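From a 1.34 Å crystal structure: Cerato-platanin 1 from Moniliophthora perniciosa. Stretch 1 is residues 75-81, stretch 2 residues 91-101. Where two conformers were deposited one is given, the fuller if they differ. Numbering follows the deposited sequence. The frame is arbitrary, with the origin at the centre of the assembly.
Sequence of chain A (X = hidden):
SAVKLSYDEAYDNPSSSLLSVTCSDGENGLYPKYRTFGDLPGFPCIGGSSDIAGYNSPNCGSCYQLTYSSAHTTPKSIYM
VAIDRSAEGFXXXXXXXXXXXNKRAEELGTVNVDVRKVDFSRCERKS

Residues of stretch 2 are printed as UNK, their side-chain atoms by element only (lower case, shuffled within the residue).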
# COMPACT_ATOMS: atom_id res chain seq x y z
N PRO A 75 -6.73 -15.04 -10.67
CA PRO A 75 -6.00 -13.86 -10.22
C PRO A 75 -6.90 -12.74 -9.82
O PRO A 75 -7.98 -12.52 -10.21
CB PRO A 75 -5.19 -13.45 -11.48
CG PRO A 75 -5.01 -14.76 -12.26
CD PRO A 75 -6.35 -15.36 -12.08
N LYS A 76 -6.31 -11.98 -8.87
CA LYS A 76 -6.96 -10.80 -8.31
C LYS A 76 -5.87 -9.75 -8.16
O LYS A 76 -4.75 -10.05 -7.77
CB LYS A 76 -7.49 -11.22 -6.91
CG LYS A 76 -8.04 -10.15 -6.09
CD LYS A 76 -9.24 -9.49 -6.63
CE LYS A 76 -9.72 -8.43 -5.63
NZ LYS A 76 -11.08 -8.00 -6.11
N SER A 77 -6.28 -8.50 -8.35
CA SER A 77 -5.38 -7.36 -8.17
C SER A 77 -5.94 -6.38 -7.21
O SER A 77 -7.16 -6.18 -7.16
CB SER A 77 -5.14 -6.60 -9.50
OG SER A 77 -4.60 -7.43 -10.51
N ILE A 78 -5.05 -5.72 -6.49
CA ILE A 78 -5.45 -4.51 -5.78
C ILE A 78 -4.55 -3.37 -6.22
O ILE A 78 -3.54 -3.63 -6.84
CB ILE A 78 -5.32 -4.67 -4.19
CG1 ILE A 78 -3.91 -5.07 -3.77
CG2 ILE A 78 -6.41 -5.66 -3.69
CD1 ILE A 78 -3.51 -4.91 -2.27
N TYR A 79 -4.91 -2.16 -5.85
CA TYR A 79 -4.21 -0.92 -6.33
C TYR A 79 -3.88 -0.16 -5.08
O TYR A 79 -4.79 0.27 -4.36
CB TYR A 79 -5.12 -0.13 -7.28
CG TYR A 79 -5.49 -1.01 -8.49
CD1 TYR A 79 -4.68 -1.05 -9.63
CD2 TYR A 79 -6.55 -1.89 -8.42
CE1 TYR A 79 -4.96 -1.91 -10.68
CE2 TYR A 79 -6.85 -2.80 -9.46
CZ TYR A 79 -6.05 -2.74 -10.58
OH TYR A 79 -6.29 -3.69 -11.61
N MET A 80 -2.63 -0.10 -4.74
CA MET A 80 -2.21 0.45 -3.44
C MET A 80 -1.46 1.75 -3.61
O MET A 80 -0.52 1.79 -4.37
CB MET A 80 -1.28 -0.61 -2.75
CG MET A 80 -1.02 -0.30 -1.26
SD MET A 80 0.41 -1.07 -0.50
CE MET A 80 1.58 0.13 -1.06
N VAL A 81 -1.82 2.76 -2.78
CA VAL A 81 -1.06 3.96 -2.73
C VAL A 81 0.11 3.79 -1.76
O VAL A 81 -0.16 3.46 -0.56
CB VAL A 81 -1.94 5.18 -2.32
CG1 VAL A 81 -1.08 6.46 -2.25
CG2 VAL A 81 -3.13 5.32 -3.31
N UNK A 91 3.90 -3.56 2.09
CA UNK A 91 3.13 -3.86 3.32
C UNK A 91 1.84 -3.08 3.18
O UNK A 91 1.88 -1.83 3.34
o UNK A 91 5.11 -4.14 4.62
c UNK A 91 3.87 -3.47 4.56
c UNK A 91 3.04 -3.86 5.78
N UNK A 92 0.69 -3.73 3.02
CA UNK A 92 -0.60 -3.04 2.86
C UNK A 92 -1.41 -3.12 4.12
O UNK A 92 -1.03 -3.77 5.10
c UNK A 92 -1.35 -3.62 1.69
N UNK A 93 -2.54 -2.43 4.13
CA UNK A 93 -3.54 -2.64 5.15
C UNK A 93 -3.94 -4.08 5.21
O UNK A 93 -3.91 -4.80 4.18
o UNK A 93 -5.76 -2.08 3.87
c UNK A 93 -4.78 -1.72 5.02
N UNK A 94 -4.50 -4.54 6.37
CA UNK A 94 -5.11 -5.86 6.42
C UNK A 94 -6.32 -5.93 5.47
O UNK A 94 -6.46 -6.96 4.84
c UNK A 94 -5.52 -6.22 7.87
n UNK A 94 -8.25 -9.49 9.02
c UNK A 94 -5.95 -7.65 7.97
c UNK A 94 -6.33 -7.95 9.42
c UNK A 94 -6.83 -9.36 9.48
N UNK A 95 -7.13 -4.89 5.43
CA UNK A 95 -8.29 -4.94 4.52
C UNK A 95 -7.80 -5.16 3.06
O UNK A 95 -8.42 -5.92 2.33
n UNK A 95 -9.72 -1.44 6.77
c UNK A 95 -9.08 -3.67 4.62
o UNK A 95 -11.61 -1.92 5.53
c UNK A 95 -10.49 -2.26 6.07
c UNK A 95 -10.00 -3.61 5.84
N UNK A 96 -6.76 -4.48 2.64
CA UNK A 96 -6.28 -4.65 1.28
C UNK A 96 -5.78 -6.06 1.04
O UNK A 96 -6.09 -6.67 0.01
c UNK A 96 -5.23 -3.65 1.06
N UNK A 97 -5.02 -6.62 2.00
CA UNK A 97 -4.50 -7.94 1.80
C UNK A 97 -5.62 -9.00 1.88
O UNK A 97 -5.54 -9.99 1.16
c UNK A 97 -0.65 -11.41 2.95
c UNK A 97 -3.33 -8.24 2.77
s UNK A 97 -1.11 -9.74 3.31
c UNK A 97 -2.67 -9.59 2.42
N UNK A 98 -6.60 -8.78 2.74
CA UNK A 98 -7.76 -9.67 2.76
C UNK A 98 -8.50 -9.58 1.41
O UNK A 98 -8.93 -10.65 0.91
o UNK A 98 -7.75 -11.05 5.20
c UNK A 98 -8.34 -10.00 5.22
o UNK A 98 -8.74 -9.46 6.28
c UNK A 98 -8.68 -9.28 3.90
N UNK A 99 -8.63 -8.40 0.84
CA UNK A 99 -9.30 -8.20 -0.48
C UNK A 99 -8.53 -9.06 -1.51
O UNK A 99 -9.10 -9.81 -2.30
c UNK A 99 -9.31 -6.72 -0.86
c UNK A 99 -10.40 -5.95 -0.14
o UNK A 99 -11.14 -6.54 0.66
o UNK A 99 -10.49 -4.72 -0.35
N UNK A 100 -7.21 -8.97 -1.50
CA UNK A 100 -6.39 -9.60 -2.47
C UNK A 100 -6.46 -11.08 -2.39
O UNK A 100 -6.33 -11.78 -3.43
c UNK A 100 -4.94 -9.10 -2.27
c UNK A 100 -3.94 -9.59 -3.26
c UNK A 100 -2.60 -9.07 -2.82
c UNK A 100 -4.33 -9.14 -4.72
N UNK A 101 -6.47 -11.66 -1.17
CA UNK A 101 -6.25 -13.07 -0.92
C UNK A 101 -7.54 -13.81 -0.53
O UNK A 101 -7.50 -14.93 -0.09
c UNK A 101 -3.87 -12.67 -0.07
c UNK A 101 -5.21 -13.27 0.26
o UNK A 101 -5.78 -12.76 1.49

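Position 91 carries one carbon bearing an oxygen and a second carbon, a beta-branched hydroxyl side chain that leaves stretch 1 behind; its backbone O lies 4.2 Å from Met80 SD. This is Thr91.

Position 92 has a single side-chain carbon, directed toward the strand, with CB 3.8 Å from Met80 SD. One carbon means Ala92, and its CA lies 7.4 Å from Met80 CA.

At 93 a carbon is followed by one oxygen, pointing sideways and touching nothing on stretch 1. It is Ser93, at the N-cap: its OG accepts from the backbone N of position 96 at 2.9 Å, satisfying an amide that the first turn of the helix would otherwise leave without a partner.

Position 94 shows four carbons in a row ending in nitrogen, out of reach of the strand: Lys94. Position 95 has three carbons, the third bearing one oxygen and one nitrogen, again remote from stretch 1. The nitrogen settles it as Gln95.

Position 96 has one carbon, directed toward the strand, its CB 4.0 Å from Ile78 CD1. It is Ala96, and its backbone O also lies 3.8 Å from Ile78 CG2.

Position 97 is an unbranched chain of two carbons, a sulfur and a carbon, pointing away from stretch 1: Met97. Position 98 has two carbons, the second with two oxygens, out of reach: Asp98, whose OD2 forms a salt bridge with Lys94 NZ at 2.8 Å, one helical turn back.

Position 99 repeats that carboxylate pattern but points sideways, its CB 4.2 Å from Ile78 CG2. This is Asp99; its backbone O sits 3.7 Å from Lys76 CE.

Position 100 has four carbons forked at the second. It starts sideways, yet one branch end comes 3.2 Å from Lys76 O, and its CB lies 4.0 Å from Ile78 CG2: Leu100, that branch being CD1.

Position 101 is a carbon carrying one oxygen and one carbon, turned away: Thr101, whose OG1 donates to Met97 O at 2.8 Å.

The helix packs nearly antiparallel on Lys76 to Ile78, the axes 7.7 Å apart at closest and 158° between directions; Met80 meets Thr91 and Ala92, strand residues ahead of the helix. Alternation sends Lys76, Ile78 and Met80 toward stretch 2. Ala92 and Ala96 present only a CB to Met80 and Ile78, while Leu100 reaches in where its CA is 6.0 Å from Lys76 CA. No hydrogen bond crosses; cap, salt bridge and Thr101 bond stay within stretch 2, and several polar groups also bond elsewhere in the structure.

Stretch 2 (91-101) TASKQAMDDLT
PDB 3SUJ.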